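Local coordinates for protein extracellular invertase (Aspergillus kawachii, PDB 5XH8) that acts as a family GH32 beta-fructofuranosidase with high transfructosylation activity, probably moving fructosyl units from sucrose to acceptors to build fructooligosaccharides such as 1-kestose, at residues Trp226-Pro229 / Thr230-Trp234; Tyr173-Asn177 / Pro178-Ser182; Ala10-Leu14 / Ser15-Asn19. All coordinates share one frame; numbering follows the deposited sequence.

Interaction 1 (Trp226-Pro229 / Thr230-Trp234); sequences WHEP and TNSTW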
loop_
_atom_site.group_PDB
_atom_site.type_symbol
_atom_site.label_atom_id
_atom_site.label_comp_id
_atom_site.label_asym_id
_atom_site.label_seq_id
_atom_site.Cartn_x
_atom_site.Cartn_y
_atom_site.Cartn_z
ATOM N N TRP A 226 -0.372 -17.137 -17.630
ATOM C CA TRP A 226 -0.484 -16.913 -19.062
ATOM C C TRP A 226 0.131 -15.562 -19.379
ATOM O O TRP A 226 -0.210 -14.543 -18.745
ATOM C CB TRP A 226 -1.958 -16.958 -19.524
ATOM C CG TRP A 226 -2.144 -16.728 -21.006
ATOM C CD1 TRP A 226 -1.311 -17.155 -22.021
ATOM C CD2 TRP A 226 -3.238 -16.064 -21.648
ATOM N NE1 TRP A 226 -1.799 -16.754 -23.236
ATOM C CE2 TRP A 226 -2.982 -16.092 -23.048
ATOM C CE3 TRP A 226 -4.405 -15.441 -21.184
ATOM C CZ2 TRP A 226 -3.846 -15.514 -23.984
ATOM C CZ3 TRP A 226 -5.264 -14.847 -22.114
ATOM C CH2 TRP A 226 -4.978 -14.901 -23.508
ATOM N N HIS A 227 1.062 -15.550 -20.328
ATOM C CA HIS A 227 1.655 -14.324 -20.802
ATOM C C HIS A 227 2.048 -14.498 -22.264
ATOM O O HIS A 227 2.264 -15.604 -22.712
ATOM C CB HIS A 227 2.865 -13.944 -19.927
ATOM C CG HIS A 227 3.977 -14.945 -19.979
ATOM N ND1 HIS A 227 5.021 -14.851 -20.875
ATOM C CD2 HIS A 227 4.180 -16.090 -19.283
ATOM C CE1 HIS A 227 5.831 -15.880 -20.713
ATOM N NE2 HIS A 227 5.339 -16.653 -19.761
ATOM N N GLU A 228 2.101 -13.401 -23.007
ATOM C CA GLU A 228 2.433 -13.427 -24.425
ATOM C C GLU A 228 3.351 -12.262 -24.710
ATOM O O GLU A 228 3.300 -11.249 -23.998
ATOM C CB GLU A 228 1.176 -13.284 -25.281
ATOM C CG GLU A 228 0.147 -14.379 -25.107
ATOM C CD GLU A 228 0.564 -15.713 -25.706
ATOM O OE1 GLU A 228 1.581 -15.774 -26.419
ATOM O OE2 GLU A 228 -0.143 -16.701 -25.434
ATOM N N PRO A 229 4.204 -12.384 -25.749
ATOM C CA PRO A 229 5.064 -11.270 -26.140
ATOM C C PRO A 229 4.268 -10.058 -26.604
ATOM O O PRO A 229 3.197 -10.215 -27.207
ATOM C CB PRO A 229 5.869 -11.829 -27.341
ATOM C CG PRO A 229 5.805 -13.298 -27.189
ATOM C CD PRO A 229 4.465 -13.590 -26.561
ATOM N N THR A 230 4.804 -8.872 -26.340
ATOM C CA THR A 230 4.166 -7.611 -26.711
ATOM C C THR A 230 3.656 -7.586 -28.151
ATOM O O THR A 230 4.420 -7.755 -29.096
ATOM C CB THR A 230 5.140 -6.434 -26.530
ATOM O OG1 THR A 230 5.665 -6.456 -25.208
ATOM C CG2 THR A 230 4.457 -5.125 -26.760
ATOM N N ASN A 231 2.352 -7.369 -28.295
ATOM C CA ASN A 231 1.684 -7.225 -29.586
ATOM C C ASN A 231 1.809 -8.437 -30.510
ATOM O O ASN A 231 1.727 -8.304 -31.720
ATOM C CB ASN A 231 2.124 -5.939 -30.294
ATOM C CG ASN A 231 1.067 -5.407 -31.244
ATOM O OD1 ASN A 231 -0.126 -5.669 -31.096
ATOM N ND2 ASN A 231 1.503 -4.663 -32.238
ATOM N N SER A 232 1.949 -9.616 -29.915
ATOM C CA SER A 232 1.888 -10.856 -30.634
ATOM C C SER A 232 0.416 -11.157 -30.889
ATOM O O SER A 232 -0.486 -10.415 -30.437
ATOM C CB SER A 232 2.575 -11.973 -29.829
ATOM O OG SER A 232 2.034 -12.103 -28.522
ATOM N N THR A 233 0.175 -12.224 -31.640
ATOM C CA THR A 233 -1.180 -12.578 -32.059
ATOM C C THR A 233 -1.375 -14.098 -32.148
ATOM O O THR A 233 -0.413 -14.835 -32.366
ATOM C CB THR A 233 -1.516 -11.919 -33.399
ATOM O OG1 THR A 233 -2.892 -12.160 -33.694
ATOM C CG2 THR A 233 -0.624 -12.482 -34.546
ATOM N N TRP A 234 -2.617 -14.547 -31.953
ATOM C CA TRP A 234 -3.001 -15.940 -32.200
ATOM C C TRP A 234 -3.022 -16.173 -33.717
ATOM O O TRP A 234 -3.657 -15.394 -34.468
ATOM C CB TRP A 234 -4.376 -16.232 -31.620
ATOM C CG TRP A 234 -4.803 -17.642 -31.743
ATOM C CD1 TRP A 234 -5.885 -18.112 -32.431
ATOM C CD2 TRP A 234 -4.148 -18.782 -31.187
ATOM N NE1 TRP A 234 -5.956 -19.477 -32.326
ATOM C CE2 TRP A 234 -4.905 -19.920 -31.564
ATOM C CE3 TRP A 234 -3.006 -18.957 -30.390
ATOM C CZ2 TRP A 234 -4.549 -21.227 -31.176
ATOM C CZ3 TRP A 234 -2.652 -20.251 -29.995
ATOM C CH2 TRP A 234 -3.426 -21.371 -30.392
#
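Ser232 turns back on Pro229 and grips its carbonyl oxygen twice. The hydroxyl OG of Ser232 donates to Pro229 O over 2.6 Å, in the carbonyl plane and on a lone pair, while the amide Ser232 N reaches the same oxygen at 3.0 Å, tilted 35° from that plane. A chi1 of 55° puts OG between the backbone N and the carbonyl carbon of its own residue, which folds the hydroxyl back over the proline: Pro229 CD lies 3.5 Å from Ser232 OG. Just before the ring, Glu228 CB adds an apolar neighbour to the same hydroxyl, 3.6 Å from Ser232 OG.

The backbone half of this grip closes a type II beta turn from Pro229 to Ser232, with Thr230 and Asn231 at its corners; the serine hydroxyl is a second clasp on an otherwise ordinary reversal. The turn follows strand 219-227, an outermost strand of a four-stranded antiparallel sheet, one blade of the GH32 beta-propeller, and leads toward strand 247-248 of the next sheet. The Thr230 side chain points away from the proline, and its OG1 makes a weak hydrogen bond to a glycerol, probably from the crystallisation liquor.

Ahead of the turn, Trp226 NE1 donates to Glu228 OE2 at 2.8 Å. The oxygen lies close to the indole plane and is met on its anti side, helped by the bend of the glutamate chain at chi2 (-72°). Trp243 meets that indole edge-to-face and also touches Glu228 and Ser232.

Interaction 2 (Tyr173-Asn177 / Pro178-Ser182); sequences YVFQN and PTLDS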
loop_
_atom_site.group_PDB
_atom_site.type_symbol
_atom_site.label_atom_id
_atom_site.label_comp_id
_atom_site.label_asym_id
_atom_site.label_seq_id
_atom_site.Cartn_x
_atom_site.Cartn_y
_atom_site.Cartn_z
ATOM N N TYR A 173 -10.158 -11.181 -10.606
ATOM C CA TYR A 173 -11.239 -12.119 -10.908
ATOM C C TYR A 173 -11.080 -13.380 -10.055
ATOM O O TYR A 173 -10.174 -14.199 -10.291
ATOM C CB TYR A 173 -11.253 -12.461 -12.398
ATOM C CG TYR A 173 -12.534 -13.142 -12.815
ATOM C CD1 TYR A 173 -13.654 -12.390 -13.225
ATOM C CD2 TYR A 173 -12.659 -14.524 -12.762
ATOM C CE1 TYR A 173 -14.847 -13.011 -13.580
ATOM C CE2 TYR A 173 -13.860 -15.162 -13.098
ATOM C CZ TYR A 173 -14.955 -14.400 -13.514
ATOM O OH TYR A 173 -16.152 -15.028 -13.850
ATOM N N VAL A 174 -11.955 -13.504 -9.066
ATOM C CA VAL A 174 -11.979 -14.656 -8.177
ATOM C C VAL A 174 -12.708 -15.839 -8.833
ATOM O O VAL A 174 -13.752 -15.687 -9.523
ATOM C CB VAL A 174 -12.602 -14.341 -6.800
ATOM C CG1 VAL A 174 -11.889 -13.199 -6.127
ATOM C CG2 VAL A 174 -14.094 -14.058 -6.890
ATOM N N PHE A 175 -12.138 -17.025 -8.638
ATOM C CA PHE A 175 -12.713 -18.253 -9.193
ATOM C C PHE A 175 -12.152 -19.494 -8.498
ATOM O O PHE A 175 -11.083 -19.433 -7.897
ATOM C CB PHE A 175 -12.483 -18.368 -10.712
ATOM C CG PHE A 175 -11.054 -18.589 -11.103
ATOM C CD1 PHE A 175 -10.139 -17.538 -11.076
ATOM C CD2 PHE A 175 -10.607 -19.853 -11.520
ATOM C CE1 PHE A 175 -8.828 -17.731 -11.440
ATOM C CE2 PHE A 175 -9.283 -20.048 -11.864
ATOM C CZ PHE A 175 -8.390 -18.987 -11.821
ATOM N N GLN A 176 -12.908 -20.582 -8.603
ATOM C CA GLN A 176 -12.552 -21.905 -8.088
ATOM C C GLN A 176 -12.311 -22.838 -9.255
ATOM O O GLN A 176 -12.941 -22.701 -10.319
ATOM C CB GLN A 176 -13.671 -22.431 -7.210
ATOM C CG GLN A 176 -13.809 -21.601 -5.952
ATOM C CD GLN A 176 -14.913 -22.069 -5.025
ATOM O OE1 GLN A 176 -16.082 -22.138 -5.402
ATOM N NE2 GLN A 176 -14.554 -22.357 -3.787
ATOM N N ASN A 177 -11.376 -23.779 -9.074
ATOM C CA ASN A 177 -11.084 -24.760 -10.130
ATOM C C ASN A 177 -10.359 -26.031 -9.600
ATOM O O ASN A 177 -9.225 -25.945 -9.124
ATOM C CB ASN A 177 -10.276 -24.125 -11.257
ATOM C CG ASN A 177 -10.154 -25.055 -12.451
ATOM O OD1 ASN A 177 -9.279 -25.920 -12.484
ATOM N ND2 ASN A 177 -11.078 -24.930 -13.400
ATOM N N PRO A 178 -11.020 -27.204 -9.674
ATOM C CA PRO A 178 -10.380 -28.437 -9.112
ATOM C C PRO A 178 -9.205 -28.952 -9.932
ATOM O O PRO A 178 -8.350 -29.649 -9.373
ATOM C CB PRO A 178 -11.537 -29.452 -9.038
ATOM C CG PRO A 178 -12.522 -28.965 -10.057
ATOM C CD PRO A 178 -12.417 -27.451 -10.075
ATOM N N THR A 179 -9.108 -28.572 -11.213
ATOM C CA THR A 179 -7.948 -28.916 -12.015
ATOM C C THR A 179 -6.719 -28.206 -11.475
ATOM O O THR A 179 -5.681 -28.848 -11.263
ATOM C CB THR A 179 -8.138 -28.591 -13.502
ATOM O OG1 THR A 179 -9.354 -29.181 -13.946
ATOM C CG2 THR A 179 -6.985 -29.112 -14.353
ATOM N N LEU A 180 -6.838 -26.896 -11.225
ATOM C CA LEU A 180 -5.778 -26.159 -10.536
ATOM C C LEU A 180 -5.506 -26.726 -9.140
ATOM O O LEU A 180 -4.346 -26.815 -8.742
ATOM C CB LEU A 180 -6.092 -24.652 -10.438
ATOM C CG LEU A 180 -6.180 -23.834 -11.727
ATOM C CD1 LEU A 180 -6.330 -22.350 -11.408
ATOM C CD2 LEU A 180 -4.962 -24.045 -12.617
ATOM N N ASP A 181 -6.545 -27.092 -8.393
ATOM C CA ASP A 181 -6.322 -27.658 -7.043
ATOM C C ASP A 181 -5.413 -28.900 -7.128
ATOM O O ASP A 181 -4.423 -29.011 -6.387
ATOM C CB ASP A 181 -7.621 -28.052 -6.345
ATOM C CG ASP A 181 -8.517 -26.868 -6.002
ATOM O OD1 ASP A 181 -8.061 -25.690 -5.995
ATOM O OD2 ASP A 181 -9.691 -27.153 -5.683
ATOM N N SER A 182 -5.744 -29.802 -8.053
ATOM C CA SER A 182 -4.961 -31.021 -8.264
ATOM C C SER A 182 -3.522 -30.721 -8.678
ATOM O O SER A 182 -2.586 -31.237 -8.060
ATOM C CB SER A 182 -5.644 -31.939 -9.280
ATOM O OG SER A 182 -4.710 -32.882 -9.764
HETATM O O HOH W 1 -10.676 -24.416 -6.309
HETATM O O HOH W 2 -11.577 -27.480 -14.910
#
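Pro178 begins a short helix directly behind Asn177, the N-cap residue, and its ring nitrogen, with no hydrogen to offer, suits a first turn in which backbone amides lack carbonyl partners. Such a start depends on what the cap provides, and here Asn177 serves with both its side chain and its backbone.

Thr179 comes next. Its CB sits 3.1 Å from Asn177 OD1, and its hydroxyl is tied to the other arm of the same amide through a water that accepts from both Asn177 ND2 and Thr179 OG1, each at 3.0 Å. The water would help to fix the rotation of the asparagine amide.

At Leu180 the capping bond itself is made: Leu180 N donates to Asn177 OD1 over 2.9 Å, nearly straight at 162°, in the carbonyl plane and on a lone pair. A chi1 of -171° swings the amide away from the Asn177 nitrogen and over the helix start. The leucine side chain runs back toward the strand, crossing Phe175 at about a right angle, and its CD1 meets the ring atom Phe175 CE2 at 3.8 Å.

Asp181 completes the first helical turn, Asp181 N donating to Asn177 O at 3.0 Å. The negative charge of its carboxylate would probably be stabilised by the nearby helix N-terminus; OD1 bonds to Tyr192 and OD2 to the backbone of Asn189, and a second water, weakly held by OD1, also accepts from Asn177 N. Ser182 N then continues the pattern to Pro178 O.

Helix 178-184 follows directly on outer strand 166-176 of one propeller blade, leaning on the adjacent strand 191-199 through Leu180 and Tyr192, while Phe175 touches Val252 and Asn177 touches Ser254 of strand 250-255 in the next sheet.

Interaction 3 (Ala10-Leu14 / Ser15-Asn19); sequences APPNL and STLPN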
loop_
_atom_site.group_PDB
_atom_site.type_symbol
_atom_site.label_atom_id
_atom_site.label_comp_id
_atom_site.label_asym_id
_atom_site.label_seq_id
_atom_site.Cartn_x
_atom_site.Cartn_y
_atom_site.Cartn_z
ATOM N N ALA A 10 -37.134 16.459 -39.725
ATOM C CA ALA A 10 -35.687 16.359 -39.803
ATOM C C ALA A 10 -35.018 16.756 -38.470
ATOM O O ALA A 10 -35.553 17.609 -37.731
ATOM C CB ALA A 10 -35.157 17.227 -40.930
ATOM N N PRO A 11 -33.858 16.135 -38.157
ATOM C CA PRO A 11 -33.140 16.465 -36.919
ATOM C C PRO A 11 -32.367 17.777 -37.007
ATOM O O PRO A 11 -31.880 18.111 -38.089
ATOM C CB PRO A 11 -32.131 15.311 -36.778
ATOM C CG PRO A 11 -31.898 14.845 -38.169
ATOM C CD PRO A 11 -33.199 15.045 -38.904
ATOM N N PRO A 12 -32.203 18.480 -35.867
ATOM C CA PRO A 12 -31.236 19.557 -35.805
ATOM C C PRO A 12 -29.829 19.001 -35.626
ATOM O O PRO A 12 -29.601 17.774 -35.725
ATOM C CB PRO A 12 -31.647 20.313 -34.547
ATOM C CG PRO A 12 -32.125 19.228 -33.626
ATOM C CD PRO A 12 -32.830 18.248 -34.545
ATOM N N ASN A 13 -28.881 19.913 -35.416
ATOM C CA ASN A 13 -27.629 19.565 -34.757
ATOM C C ASN A 13 -28.064 19.193 -33.345
ATOM O O ASN A 13 -28.505 20.056 -32.582
ATOM C CB ASN A 13 -26.661 20.743 -34.729
ATOM C CG ASN A 13 -25.332 20.413 -34.008
ATOM O OD1 ASN A 13 -25.195 19.431 -33.262
ATOM N ND2 ASN A 13 -24.356 21.256 -34.233
ATOM N N LEU A 14 -27.990 17.903 -33.021
ATOM C CA LEU A 14 -28.518 17.429 -31.718
ATOM C C LEU A 14 -27.872 18.081 -30.493
ATOM O O LEU A 14 -28.508 18.194 -29.459
ATOM C CB LEU A 14 -28.449 15.907 -31.609
ATOM C CG LEU A 14 -29.208 15.164 -32.708
ATOM C CD1 LEU A 14 -28.975 13.677 -32.553
ATOM C CD2 LEU A 14 -30.685 15.487 -32.648
ATOM N N SER A 15 -26.630 18.542 -30.618
ATOM C CA SER A 15 -25.984 19.261 -29.521
ATOM C C SER A 15 -26.579 20.614 -29.189
ATOM O O SER A 15 -26.166 21.186 -28.212
ATOM C CB SER A 15 -24.492 19.405 -29.785
ATOM O OG SER A 15 -23.929 18.110 -29.736
ATOM N N THR A 16 -27.537 21.120 -29.980
ATOM C CA THR A 16 -28.231 22.371 -29.648
ATOM C C THR A 16 -29.467 22.157 -28.813
ATOM O O THR A 16 -30.032 23.127 -28.346
ATOM C CB THR A 16 -28.650 23.161 -30.924
ATOM O OG1 THR A 16 -29.602 22.403 -31.703
ATOM C CG2 THR A 16 -27.423 23.468 -31.768
ATOM N N LEU A 17 -29.910 20.908 -28.634
ATOM C CA LEU A 17 -31.156 20.647 -27.891
ATOM C C LEU A 17 -30.936 20.736 -26.370
ATOM O O LEU A 17 -29.795 20.709 -25.922
ATOM C CB LEU A 17 -31.748 19.292 -28.281
ATOM C CG LEU A 17 -32.255 19.181 -29.729
ATOM C CD1 LEU A 17 -32.517 17.734 -30.102
ATOM C CD2 LEU A 17 -33.524 20.001 -29.916
ATOM N N PRO A 18 -32.023 20.877 -25.583
ATOM C CA PRO A 18 -31.878 20.908 -24.136
ATOM C C PRO A 18 -31.366 19.595 -23.545
ATOM O O PRO A 18 -31.474 18.524 -24.166
ATOM C CB PRO A 18 -33.304 21.165 -23.622
ATOM C CG PRO A 18 -34.043 21.727 -24.782
ATOM C CD PRO A 18 -33.418 21.124 -25.998
ATOM N N ASN A 19 -30.819 19.720 -22.345
ATOM C CA ASN A 19 -30.342 18.576 -21.565
ATOM C C ASN A 19 -31.492 17.636 -21.309
ATOM O O ASN A 19 -32.574 18.086 -20.962
ATOM C CB ASN A 19 -29.804 19.034 -20.221
ATOM C CG ASN A 19 -28.515 19.803 -20.350
ATOM O OD1 ASN A 19 -27.851 19.768 -21.378
ATOM N ND2 ASN A 19 -28.156 20.509 -19.298
#
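Thr16 and Asn13 meet through one carbonyl oxygen that takes two hydrogen bonds. The hydroxyl Thr16 OG1 donates to Asn13 O at 2.7 Å, nearly along the C=O axis, and the amide Thr16 N donates to the same oxygen at 3.0 Å from well above the carbonyl plane. Thr16 holds OG1 between its backbone N and carbonyl carbon (chi1 63°), a setting that points the hydroxyl back toward Asn13; its methyl CG2 then lies beside Asn13 CB.

Asn13 answers with its own side chain. Its OD1 accepts from Ser15 N at 3.1 Å, with the donor 39° out of the amide plane, and this loop from side-chain oxygen to the amide two residues on is an Asx turn. CG stands anti to the backbone N of Asn13 (chi1 179°), which brings OD1 forward to that amide.

The Asx turn sits at the start of a short 3-10 turn, Leu14 to Thr16, in which bonds run from each amide to the carbonyl three residues back: Thr16 to Asn13, then Leu17 N to Leu14 O at 3.2 Å. Beside these polar links is a small apolar cluster. Leu17 CD1 touches Pro12 CG at 3.8 Å, the two side chains crossing at about a right angle, and meets Leu14 CD2 at 3.9 Å, where the leucines run side by side and point the same way.

Further out, Leu14 is buried against Trp26, Ala508 and Trp568. Thr511 and Thr512, both from the C-terminal GH32 domain, bind Pro12 O and Leu14 N through their hydroxyls, whereas Leu17 O is held by Gln363 NE2, from helix 361-364 of the N-terminal GH32 domain.

All three contacts are local, and each is built round a backbone carbonyl or side-chain oxygen that accepts from residues a few positions ahead: a beta turn in interaction 1, a helix cap in interaction 2, an Asx turn with a 3-10 turn in interaction 3. Interactions 1 and 2 reach the two outer strands of the same propeller sheet, with centres 23 Å apart and nearest atoms about 10 Å apart. Interaction 3 is remote, its centre 45 Å from interaction 1 and 52 Å from interaction 2, on the other side of the chain's centre from the latter. None supplies a residue to the sodium site of His287, Gly315, Phe316 and Ser318.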